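Local coordinates for protein beta-galacturonidase (Eisenbergiella tayi, PDB 6NCW) that hydrolyses beta-galacturonides as a family 2 glycoside hydrolase of a gut bacterium, and possibly acts on beta-glucuronides as well, at residues His127-Tyr135 with Val515-Arg525; Leu329-Arg337 with Cys353-His364. One frame throughout, in Å; residues are numbered along the deposited sequence.

Contact 1. Residues His127-Tyr135 with Val515-Arg525; sequences HVPNDYQSY and VRVCDSWFGSR
R525 takes hold of D131 side-on, a salt bridge with one nitrogen for each carboxylate oxygen: NE to OD2 at 2.7 Å and NH2 to OD1 at 3.1 Å. Arginine suits the task because its guanidinium offers NE and NH2 along one edge. Both oxygens lie near the guanidinium plane, yet the nitrogens meet the carboxylate from above its own plane, the two groups being turned 57° apart. An aspartate is short enough to stay close to its backbone, and with CG anti to the backbone N (chi1 -165°) it reaches R525 while CB rests over the six-membered ring of W521, a CH-pi contact of 3.8 Å from CB to the ring centroid. The same indole face carries the peptide between N130 and D131, for which a broad flat ring is well suited. Here a loop of the N-terminal beta-sandwich domain leans on a loop of the TIM barrel at the sugar site: D131 and R525 both bind galacturonate, and D131 OD1 also accepts from N530 and bonds a glycerol. C518 N donates a hydrogen bond to N130 O at 3.2 Å, and N130 N donates one in return to C518 SG at 3.5 Å, sulfur being a soft acceptor.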
loop_
_atom_site.group_PDB
_atom_site.type_symbol
_atom_site.label_atom_id
_atom_site.label_comp_id
_atom_site.label_asym_id
_atom_site.label_seq_id
_atom_site.Cartn_x
_atom_site.Cartn_y
_atom_site.Cartn_z
ATOM N N HIS A 127 -30.246 -11.272 10.971
ATOM C CA HIS A 127 -28.925 -10.778 11.328
ATOM C C HIS A 127 -28.186 -11.848 12.113
ATOM O O HIS A 127 -28.532 -12.111 13.267
ATOM C CB HIS A 127 -29.035 -9.500 12.145
ATOM C CG HIS A 127 -29.545 -8.347 11.359
ATOM N ND1 HIS A 127 -28.712 -7.514 10.648
ATOM C CD2 HIS A 127 -30.809 -7.910 11.138
ATOM C CE1 HIS A 127 -29.439 -6.592 10.043
ATOM N NE2 HIS A 127 -30.714 -6.805 10.328
ATOM N N VAL A 128 -27.176 -12.453 11.482
ATOM C CA VAL A 128 -26.340 -13.525 12.030
ATOM C C VAL A 128 -24.882 -13.249 11.652
ATOM O O VAL A 128 -24.629 -12.386 10.799
ATOM C CB VAL A 128 -26.782 -14.900 11.496
ATOM C CG1 VAL A 128 -28.231 -15.226 11.918
ATOM C CG2 VAL A 128 -26.629 -14.945 9.990
ATOM N N PRO A 129 -23.893 -13.931 12.238
ATOM C CA PRO A 129 -22.533 -13.818 11.698
ATOM C C PRO A 129 -22.579 -14.216 10.234
ATOM O O PRO A 129 -23.129 -15.262 9.887
ATOM C CB PRO A 129 -21.720 -14.806 12.547
ATOM C CG PRO A 129 -22.555 -14.960 13.836
ATOM C CD PRO A 129 -23.956 -14.923 13.330
ATOM N N ASN A 130 -22.100 -13.328 9.368
ATOM C CA ASN A 130 -22.350 -13.494 7.945
ATOM C C ASN A 130 -21.272 -12.762 7.150
ATOM O O ASN A 130 -20.413 -12.067 7.710
ATOM C CB ASN A 130 -23.750 -12.990 7.587
ATOM C CG ASN A 130 -24.444 -13.871 6.542
ATOM O OD1 ASN A 130 -23.796 -14.506 5.685
ATOM N ND2 ASN A 130 -25.767 -13.925 6.622
ATOM N N ASP A 131 -21.350 -12.910 5.820
ATOM C CA ASP A 131 -20.425 -12.307 4.856
ATOM C C ASP A 131 -20.764 -10.844 4.548
ATOM O O ASP A 131 -20.668 -10.387 3.401
ATOM C CB ASP A 131 -20.414 -13.162 3.583
ATOM C CG ASP A 131 -19.222 -12.846 2.652
ATOM O OD1 ASP A 131 -19.344 -12.987 1.427
ATOM O OD2 ASP A 131 -18.154 -12.457 3.137
ATOM N N TYR A 132 -21.174 -10.103 5.572
ATOM C CA TYR A 132 -21.388 -8.664 5.561
ATOM C C TYR A 132 -21.656 -8.270 7.011
ATOM O O TYR A 132 -21.983 -9.121 7.847
ATOM C CB TYR A 132 -22.563 -8.240 4.645
ATOM C CG TYR A 132 -23.921 -8.807 5.067
ATOM C CD1 TYR A 132 -24.270 -10.122 4.740
ATOM C CD2 TYR A 132 -24.849 -8.032 5.785
ATOM C CE1 TYR A 132 -25.496 -10.654 5.109
ATOM C CE2 TYR A 132 -26.080 -8.556 6.160
ATOM C CZ TYR A 132 -26.387 -9.874 5.824
ATOM O OH TYR A 132 -27.579 -10.426 6.185
ATOM N N GLN A 133 -21.539 -6.984 7.297
ATOM C CA GLN A 133 -21.558 -6.511 8.678
ATOM C C GLN A 133 -22.981 -6.155 9.104
ATOM O O GLN A 133 -23.739 -5.565 8.328
ATOM C CB GLN A 133 -20.637 -5.295 8.837
ATOM C CG GLN A 133 -20.627 -4.662 10.254
ATOM C CD GLN A 133 -20.073 -5.603 11.322
ATOM O OE1 GLN A 133 -20.741 -6.540 11.761
ATOM N NE2 GLN A 133 -18.843 -5.360 11.730
ATOM N N SER A 134 -23.347 -6.537 10.338
ATOM C CA SER A 134 -24.589 -6.069 10.981
ATOM C C SER A 134 -24.214 -4.917 11.899
ATOM O O SER A 134 -23.716 -5.143 13.004
ATOM C CB SER A 134 -25.271 -7.179 11.781
ATOM O OG SER A 134 -25.857 -8.131 10.915
ATOM N N TYR A 135 -24.458 -3.681 11.451
ATOM C CA TYR A 135 -24.035 -2.508 12.196
ATOM C C TYR A 135 -24.998 -2.245 13.358
ATOM O O TYR A 135 -26.008 -2.916 13.521
ATOM C CB TYR A 135 -23.929 -1.289 11.270
ATOM C CG TYR A 135 -22.789 -1.379 10.243
ATOM C CD1 TYR A 135 -22.999 -1.885 8.953
ATOM C CD2 TYR A 135 -21.495 -0.987 10.583
ATOM C CE1 TYR A 135 -21.924 -1.977 8.024
ATOM C CE2 TYR A 135 -20.445 -1.059 9.678
ATOM C CZ TYR A 135 -20.659 -1.562 8.407
ATOM O OH TYR A 135 -19.580 -1.635 7.545
ATOM N N VAL A 515 -16.388 -4.851 0.913
ATOM C CA VAL A 515 -17.375 -4.717 1.992
ATOM C C VAL A 515 -16.825 -5.353 3.263
ATOM O O VAL A 515 -16.295 -6.469 3.215
ATOM C CB VAL A 515 -18.718 -5.390 1.636
ATOM C CG1 VAL A 515 -19.666 -5.369 2.842
ATOM C CG2 VAL A 515 -19.364 -4.744 0.377
ATOM N N ARG A 516 -16.981 -4.662 4.402
ATOM C CA ARG A 516 -16.611 -5.229 5.696
ATOM C C ARG A 516 -17.522 -6.408 6.020
ATOM O O ARG A 516 -18.727 -6.356 5.773
ATOM C CB ARG A 516 -16.704 -4.145 6.783
ATOM C CG ARG A 516 -16.552 -4.642 8.238
ATOM C CD ARG A 516 -15.104 -5.080 8.565
ATOM N NE ARG A 516 -14.200 -3.922 8.564
ATOM C CZ ARG A 516 -12.904 -3.955 8.288
ATOM N NH1 ARG A 516 -12.317 -5.101 7.920
ATOM N NH2 ARG A 516 -12.199 -2.827 8.356
ATOM N N VAL A 517 -16.946 -7.486 6.571
ATOM C CA VAL A 517 -17.712 -8.672 6.971
ATOM C C VAL A 517 -17.487 -9.017 8.445
ATOM O O VAL A 517 -16.709 -8.352 9.143
ATOM C CB VAL A 517 -17.363 -9.882 6.086
ATOM C CG1 VAL A 517 -17.668 -9.565 4.606
ATOM C CG2 VAL A 517 -15.916 -10.249 6.273
ATOM N N CYS A 518 -18.161 -10.065 8.927
ATOM C CA CYS A 518 -18.084 -10.429 10.331
ATOM C C CYS A 518 -16.775 -11.145 10.637
ATOM O O CYS A 518 -16.210 -11.854 9.801
ATOM C CB CYS A 518 -19.278 -11.304 10.738
ATOM S SG CYS A 518 -20.894 -10.393 10.734
ATOM N N ASP A 519 -16.313 -10.961 11.869
ATOM C CA ASP A 519 -15.039 -11.529 12.298
ATOM C C ASP A 519 -14.970 -13.032 12.076
ATOM O O ASP A 519 -13.888 -13.567 11.788
ATOM C CB ASP A 519 -14.807 -11.211 13.782
ATOM C CG ASP A 519 -14.661 -9.705 14.060
ATOM O OD1 ASP A 519 -14.167 -8.942 13.175
ATOM O OD2 ASP A 519 -15.036 -9.281 15.190
ATOM N N SER A 520 -16.103 -13.735 12.176
ATOM C CA SER A 520 -16.051 -15.191 12.018
ATOM C C SER A 520 -15.700 -15.635 10.598
ATOM O O SER A 520 -15.394 -16.811 10.401
ATOM C CB SER A 520 -17.386 -15.823 12.416
ATOM O OG SER A 520 -18.415 -15.343 11.571
ATOM N N TRP A 521 -15.786 -14.745 9.607
ATOM C CA TRP A 521 -15.474 -15.074 8.223
ATOM C C TRP A 521 -14.023 -14.793 7.842
ATOM O O TRP A 521 -13.651 -15.019 6.680
ATOM C CB TRP A 521 -16.418 -14.311 7.281
ATOM C CG TRP A 521 -17.773 -14.972 7.187
ATOM C CD1 TRP A 521 -18.694 -15.092 8.178
ATOM C CD2 TRP A 521 -18.317 -15.629 6.044
ATOM N NE1 TRP A 521 -19.788 -15.787 7.723
ATOM C CE2 TRP A 521 -19.570 -16.139 6.414
ATOM C CE3 TRP A 521 -17.847 -15.857 4.740
ATOM C CZ2 TRP A 521 -20.380 -16.839 5.526
ATOM C CZ3 TRP A 521 -18.638 -16.557 3.866
ATOM C CH2 TRP A 521 -19.895 -17.042 4.258
ATOM N N PHE A 522 -13.195 -14.333 8.796
ATOM C CA PHE A 522 -11.839 -13.885 8.484
ATOM C C PHE A 522 -11.035 -14.935 7.700
ATOM O O PHE A 522 -10.200 -14.587 6.855
ATOM C CB PHE A 522 -11.112 -13.519 9.794
ATOM C CG PHE A 522 -10.509 -14.713 10.478
ATOM C CD1 PHE A 522 -11.280 -15.510 11.309
ATOM C CD2 PHE A 522 -9.187 -15.086 10.219
ATOM C CE1 PHE A 522 -10.749 -16.655 11.903
ATOM C CE2 PHE A 522 -8.640 -16.235 10.812
ATOM C CZ PHE A 522 -9.432 -17.018 11.646
ATOM N N GLY A 523 -11.244 -16.225 7.983
ATOM C CA GLY A 523 -10.365 -17.240 7.409
ATOM C C GLY A 523 -10.370 -17.257 5.892
ATOM O O GLY A 523 -9.338 -17.522 5.259
ATOM N N SER A 524 -11.517 -16.965 5.288
ATOM C CA SER A 524 -11.648 -16.931 3.841
ATOM C C SER A 524 -11.842 -15.523 3.313
ATOM O O SER A 524 -12.209 -15.365 2.147
ATOM C CB SER A 524 -12.823 -17.794 3.396
ATOM O OG SER A 524 -14.025 -17.283 3.947
ATOM N N ARG A 525 -11.612 -14.501 4.140
ATOM C CA ARG A 525 -11.912 -13.114 3.781
ATOM C C ARG A 525 -10.734 -12.230 4.167
ATOM O O ARG A 525 -10.723 -11.640 5.258
ATOM C CB ARG A 525 -13.200 -12.634 4.454
ATOM C CG ARG A 525 -14.464 -13.292 3.948
ATOM C CD ARG A 525 -14.747 -12.866 2.528
ATOM N NE ARG A 525 -15.964 -13.469 1.972
ATOM C CZ ARG A 525 -15.978 -14.578 1.233
ATOM N NH1 ARG A 525 -14.833 -15.207 0.970
ATOM N NH2 ARG A 525 -17.126 -15.049 0.742
#

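Contact 2. Residues Leu329-Arg337 with Cys353-His364; sequences LVWEENHAR and CGDCIREMITAH
E332 and H364 meet through an almost straight hydrogen bond, H364 ND1 to E332 OE2. The modelled separation of these two atoms, 2.4 Å, is very short, so its exact length deserves caution. The carboxylate comes to the edge of the imidazole, close to the ring plane, and the two flat groups are nearly coplanar, 27° apart. Glutamate suits this place because its chain, extended beyond CG and with CG anti to the backbone N (chi1 -175°), spans the gap from strand to helix; its other oxygen, OE1, accepts from the backbone N of N315.

A second, softer bond uses sulfur: H335 N donates to C356 SG at 3.4 Å; cysteine is small enough to let the loop come this close to the helix.

Packing fills the rest. M360 runs past E332 in the opposite direction and, bending at chi3, places SD 3.7 Å from E333 O and CE 4.1 Å from N334 CB. I357 CG1 lies 3.8 Å from N334 CB, a branched apolar chain against the aliphatic part of the asparagine, whose OD1 turns to the backbone N of L376.

Strand 329-333 and helix 349-364 form a beta-alpha unit of the TIM barrel, with the short helix 341-344 in the connection. The axes of their short segments run roughly antiparallel, at 146°, with a closest approach of 10.3 Å. Strands 307-309 and 370-374 flank the strand in the parallel sheet, while helices 317-326 and 384-400 pack beside the helix, touching H364 and I357 respectively.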
loop_
_atom_site.group_PDB
_atom_site.type_symbol
_atom_site.label_atom_id
_atom_site.label_comp_id
_atom_site.label_asym_id
_atom_site.label_seq_id
_atom_site.Cartn_x
_atom_site.Cartn_y
_atom_site.Cartn_z
ATOM N N LEU A 329 -32.245 0.135 -13.259
ATOM C CA LEU A 329 -33.137 -0.950 -12.865
ATOM C C LEU A 329 -32.657 -1.609 -11.576
ATOM O O LEU A 329 -31.458 -1.796 -11.361
ATOM C CB LEU A 329 -33.230 -1.987 -13.987
ATOM C CG LEU A 329 -33.782 -1.415 -15.303
ATOM C CD1 LEU A 329 -33.448 -2.320 -16.473
ATOM C CD2 LEU A 329 -35.290 -1.201 -15.174
ATOM N N VAL A 330 -33.600 -1.971 -10.716
ATOM C CA VAL A 330 -33.294 -2.481 -9.393
ATOM C C VAL A 330 -33.934 -3.854 -9.219
ATOM O O VAL A 330 -35.131 -4.034 -9.456
ATOM C CB VAL A 330 -33.754 -1.509 -8.285
ATOM C CG1 VAL A 330 -33.546 -2.133 -6.911
ATOM C CG2 VAL A 330 -32.968 -0.216 -8.375
ATOM N N TRP A 331 -33.114 -4.821 -8.841
ATOM C CA TRP A 331 -33.552 -6.037 -8.173
ATOM C C TRP A 331 -33.476 -5.757 -6.675
ATOM O O TRP A 331 -32.389 -5.481 -6.158
ATOM C CB TRP A 331 -32.636 -7.199 -8.590
ATOM C CG TRP A 331 -32.658 -8.465 -7.747
ATOM C CD1 TRP A 331 -32.544 -8.560 -6.380
ATOM C CD2 TRP A 331 -32.724 -9.807 -8.232
ATOM N NE1 TRP A 331 -32.571 -9.880 -5.990
ATOM C CE2 TRP A 331 -32.688 -10.665 -7.108
ATOM C CE3 TRP A 331 -32.803 -10.376 -9.510
ATOM C CZ2 TRP A 331 -32.730 -12.056 -7.225
ATOM C CZ3 TRP A 331 -32.871 -11.767 -9.616
ATOM C CH2 TRP A 331 -32.812 -12.587 -8.482
ATOM N N GLU A 332 -34.616 -5.778 -5.979
ATOM C CA GLU A 332 -34.615 -5.642 -4.531
ATOM C C GLU A 332 -35.044 -6.963 -3.903
ATOM O O GLU A 332 -35.964 -7.618 -4.396
ATOM C CB GLU A 332 -35.519 -4.492 -4.059
ATOM C CG GLU A 332 -35.437 -4.261 -2.551
ATOM C CD GLU A 332 -36.039 -2.936 -2.058
ATOM O OE1 GLU A 332 -35.275 -2.097 -1.521
ATOM O OE2 GLU A 332 -37.273 -2.733 -2.180
ATOM N N GLU A 333 -34.357 -7.382 -2.838
ATOM C CA GLU A 333 -34.679 -8.649 -2.187
ATOM C C GLU A 333 -34.886 -8.457 -0.687
ATOM O O GLU A 333 -34.460 -7.457 -0.109
ATOM C CB GLU A 333 -33.592 -9.715 -2.443
ATOM C CG GLU A 333 -32.163 -9.346 -2.008
ATOM C CD GLU A 333 -31.147 -10.360 -2.534
ATOM O OE1 GLU A 333 -30.096 -10.574 -1.881
ATOM O OE2 GLU A 333 -31.408 -10.937 -3.622
ATOM N N ASN A 334 -35.564 -9.428 -0.061
ATOM C CA ASN A 334 -35.732 -9.403 1.383
ATOM C C ASN A 334 -34.403 -9.723 2.071
ATOM O O ASN A 334 -33.425 -10.130 1.438
ATOM C CB ASN A 334 -36.846 -10.361 1.837
ATOM C CG ASN A 334 -36.492 -11.851 1.708
ATOM O OD1 ASN A 334 -35.638 -12.267 0.919
ATOM N ND2 ASN A 334 -37.184 -12.666 2.489
ATOM N N HIS A 335 -34.361 -9.493 3.379
ATOM C CA HIS A 335 -33.105 -9.606 4.112
ATOM C C HIS A 335 -32.858 -11.067 4.474
ATOM O O HIS A 335 -33.462 -11.593 5.410
ATOM C CB HIS A 335 -33.112 -8.735 5.359
ATOM C CG HIS A 335 -31.884 -8.911 6.192
ATOM N ND1 HIS A 335 -31.855 -8.668 7.546
ATOM C CD2 HIS A 335 -30.641 -9.334 5.859
ATOM C CE1 HIS A 335 -30.638 -8.919 8.012
ATOM N NE2 HIS A 335 -29.883 -9.324 7.004
ATOM N N ALA A 336 -31.959 -11.719 3.730
ATOM C CA ALA A 336 -31.530 -13.087 4.004
ATOM C C ALA A 336 -30.290 -13.393 3.166
ATOM O O ALA A 336 -30.241 -13.023 1.989
ATOM C CB ALA A 336 -32.644 -14.085 3.679
ATOM N N ARG A 337 -29.306 -14.084 3.751
ATOM C CA ARG A 337 -28.154 -14.533 2.962
ATOM C C ARG A 337 -27.570 -15.826 3.523
ATOM O O ARG A 337 -27.051 -15.841 4.648
ATOM C CB ARG A 337 -27.059 -13.462 2.897
ATOM C CG ARG A 337 -25.835 -13.910 2.087
ATOM C CD ARG A 337 -24.437 -13.536 2.734
ATOM N NE ARG A 337 -23.412 -14.329 2.056
ATOM C CZ ARG A 337 -23.116 -15.596 2.346
ATOM N NH1 ARG A 337 -23.703 -16.225 3.361
ATOM N NH2 ARG A 337 -22.210 -16.232 1.620
ATOM N N CYS A 353 -39.010 -12.930 8.205
ATOM C CA CYS A 353 -39.044 -12.830 6.750
ATOM C C CYS A 353 -40.343 -12.201 6.286
ATOM O O CYS A 353 -40.338 -11.230 5.514
ATOM C CB CYS A 353 -38.876 -14.213 6.120
ATOM S SG CYS A 353 -37.199 -14.798 6.057
ATOM N N GLY A 354 -41.470 -12.747 6.757
ATOM C CA GLY A 354 -42.760 -12.151 6.453
ATOM C C GLY A 354 -42.830 -10.675 6.788
ATOM O O GLY A 354 -43.328 -9.875 5.993
ATOM N N ASP A 355 -42.328 -10.290 7.968
ATOM C CA ASP A 355 -42.322 -8.874 8.341
ATOM C C ASP A 355 -41.481 -8.041 7.372
ATOM O O ASP A 355 -41.888 -6.948 6.955
ATOM C CB ASP A 355 -41.807 -8.705 9.769
ATOM C CG ASP A 355 -42.813 -9.167 10.821
ATOM O OD1 ASP A 355 -44.008 -9.311 10.495
ATOM O OD2 ASP A 355 -42.401 -9.375 11.981
ATOM N N CYS A 356 -40.283 -8.524 7.032
ATOM C CA CYS A 356 -39.431 -7.790 6.099
ATOM C C CYS A 356 -40.114 -7.638 4.745
ATOM O O CYS A 356 -40.149 -6.544 4.175
ATOM C CB CYS A 356 -38.077 -8.493 5.949
ATOM S SG CYS A 356 -36.901 -7.681 4.780
ATOM N N ILE A 357 -40.668 -8.727 4.222
ATOM C CA ILE A 357 -41.341 -8.660 2.928
ATOM C C ILE A 357 -42.521 -7.683 2.976
ATOM O O ILE A 357 -42.689 -6.838 2.088
ATOM C CB ILE A 357 -41.787 -10.064 2.503
ATOM C CG1 ILE A 357 -40.549 -10.950 2.271
ATOM C CG2 ILE A 357 -42.706 -9.989 1.262
ATOM C CD1 ILE A 357 -40.913 -12.300 1.689
ATOM N N ARG A 358 -43.370 -7.796 4.003
ATOM C CA ARG A 358 -44.527 -6.903 4.099
ATOM C C ARG A 358 -44.093 -5.444 4.113
ATOM O O ARG A 358 -44.624 -4.618 3.359
ATOM C CB ARG A 358 -45.340 -7.222 5.348
ATOM C CG ARG A 358 -46.299 -8.383 5.173
ATOM C CD ARG A 358 -47.137 -8.584 6.433
ATOM N NE ARG A 358 -46.328 -9.140 7.512
ATOM C CZ ARG A 358 -46.190 -10.445 7.738
ATOM N NH1 ARG A 358 -46.823 -11.329 6.969
ATOM N NH2 ARG A 358 -45.425 -10.865 8.738
ATOM N N GLU A 359 -43.112 -5.113 4.957
ATOM C CA GLU A 359 -42.680 -3.727 5.083
ATOM C C GLU A 359 -41.994 -3.238 3.815
ATOM O O GLU A 359 -42.224 -2.099 3.383
ATOM C CB GLU A 359 -41.771 -3.586 6.295
ATOM C CG GLU A 359 -42.531 -3.765 7.619
ATOM C CD GLU A 359 -41.586 -3.763 8.816
ATOM O OE1 GLU A 359 -42.054 -3.574 9.951
ATOM O OE2 GLU A 359 -40.366 -3.941 8.617
ATOM N N MET A 360 -41.179 -4.103 3.190
ATOM C CA MET A 360 -40.463 -3.743 1.971
ATOM C C MET A 360 -41.427 -3.398 0.838
ATOM O O MET A 360 -41.310 -2.341 0.212
ATOM C CB MET A 360 -39.528 -4.895 1.582
ATOM C CG MET A 360 -39.051 -4.946 0.152
ATOM S SD MET A 360 -37.989 -6.413 -0.143
ATOM C CE MET A 360 -39.156 -7.758 -0.375
ATOM N N ILE A 361 -42.387 -4.274 0.552
ATOM C CA ILE A 361 -43.240 -4.032 -0.612
ATOM C C ILE A 361 -44.234 -2.911 -0.328
ATOM O O ILE A 361 -44.484 -2.059 -1.190
ATOM C CB ILE A 361 -43.937 -5.328 -1.071
ATOM C CG1 ILE A 361 -42.882 -6.332 -1.558
ATOM C CG2 ILE A 361 -44.922 -5.044 -2.210
ATOM C CD1 ILE A 361 -43.429 -7.651 -2.057
ATOM N N THR A 362 -44.795 -2.867 0.887
ATOM C CA THR A 362 -45.714 -1.777 1.214
ATOM C C THR A 362 -45.027 -0.422 1.050
ATOM O O THR A 362 -45.617 0.516 0.512
ATOM C CB THR A 362 -46.258 -1.949 2.635
ATOM O OG1 THR A 362 -46.872 -3.240 2.747
ATOM C CG2 THR A 362 -47.299 -0.877 2.960
ATOM N N ALA A 363 -43.759 -0.322 1.449
ATOM C CA ALA A 363 -43.068 0.961 1.405
ATOM C C ALA A 363 -42.585 1.309 0.001
ATOM O O ALA A 363 -42.620 2.482 -0.390
ATOM C CB ALA A 363 -41.889 0.943 2.383
ATOM N N HIS A 364 -42.153 0.307 -0.771
ATOM C CA HIS A 364 -41.419 0.497 -2.021
ATOM C C HIS A 364 -42.252 0.231 -3.262
ATOM O O HIS A 364 -41.719 0.306 -4.374
ATOM C CB HIS A 364 -40.182 -0.415 -2.057
ATOM C CG HIS A 364 -39.183 -0.118 -0.982
ATOM N ND1 HIS A 364 -38.028 -0.853 -0.813
ATOM C CD2 HIS A 364 -39.169 0.837 -0.018
ATOM C CE1 HIS A 364 -37.345 -0.364 0.208
ATOM N NE2 HIS A 364 -38.014 0.662 0.710
#

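Contact 2 is nested in the sequence between the two segments of contact 1, and the centres of the two contacts lie about 21 Å apart. Contact 2 belongs wholly to the TIM barrel, its centre about 6 Å from the centre of the chain, whereas contact 1 brings the loop between strands 109-117 and 142-147 of the N-terminal domain onto the barrel. The two meet directly: Y132 OH and H335 NE2 are probably hydrogen-bonded at 2.7 Å, and N130 ND2 probably donates to R337 O at 3.0 Å. D131 and R525 of contact 1 thus share the galacturonate site with R337 of contact 2, so the pocket is built jointly by both domains.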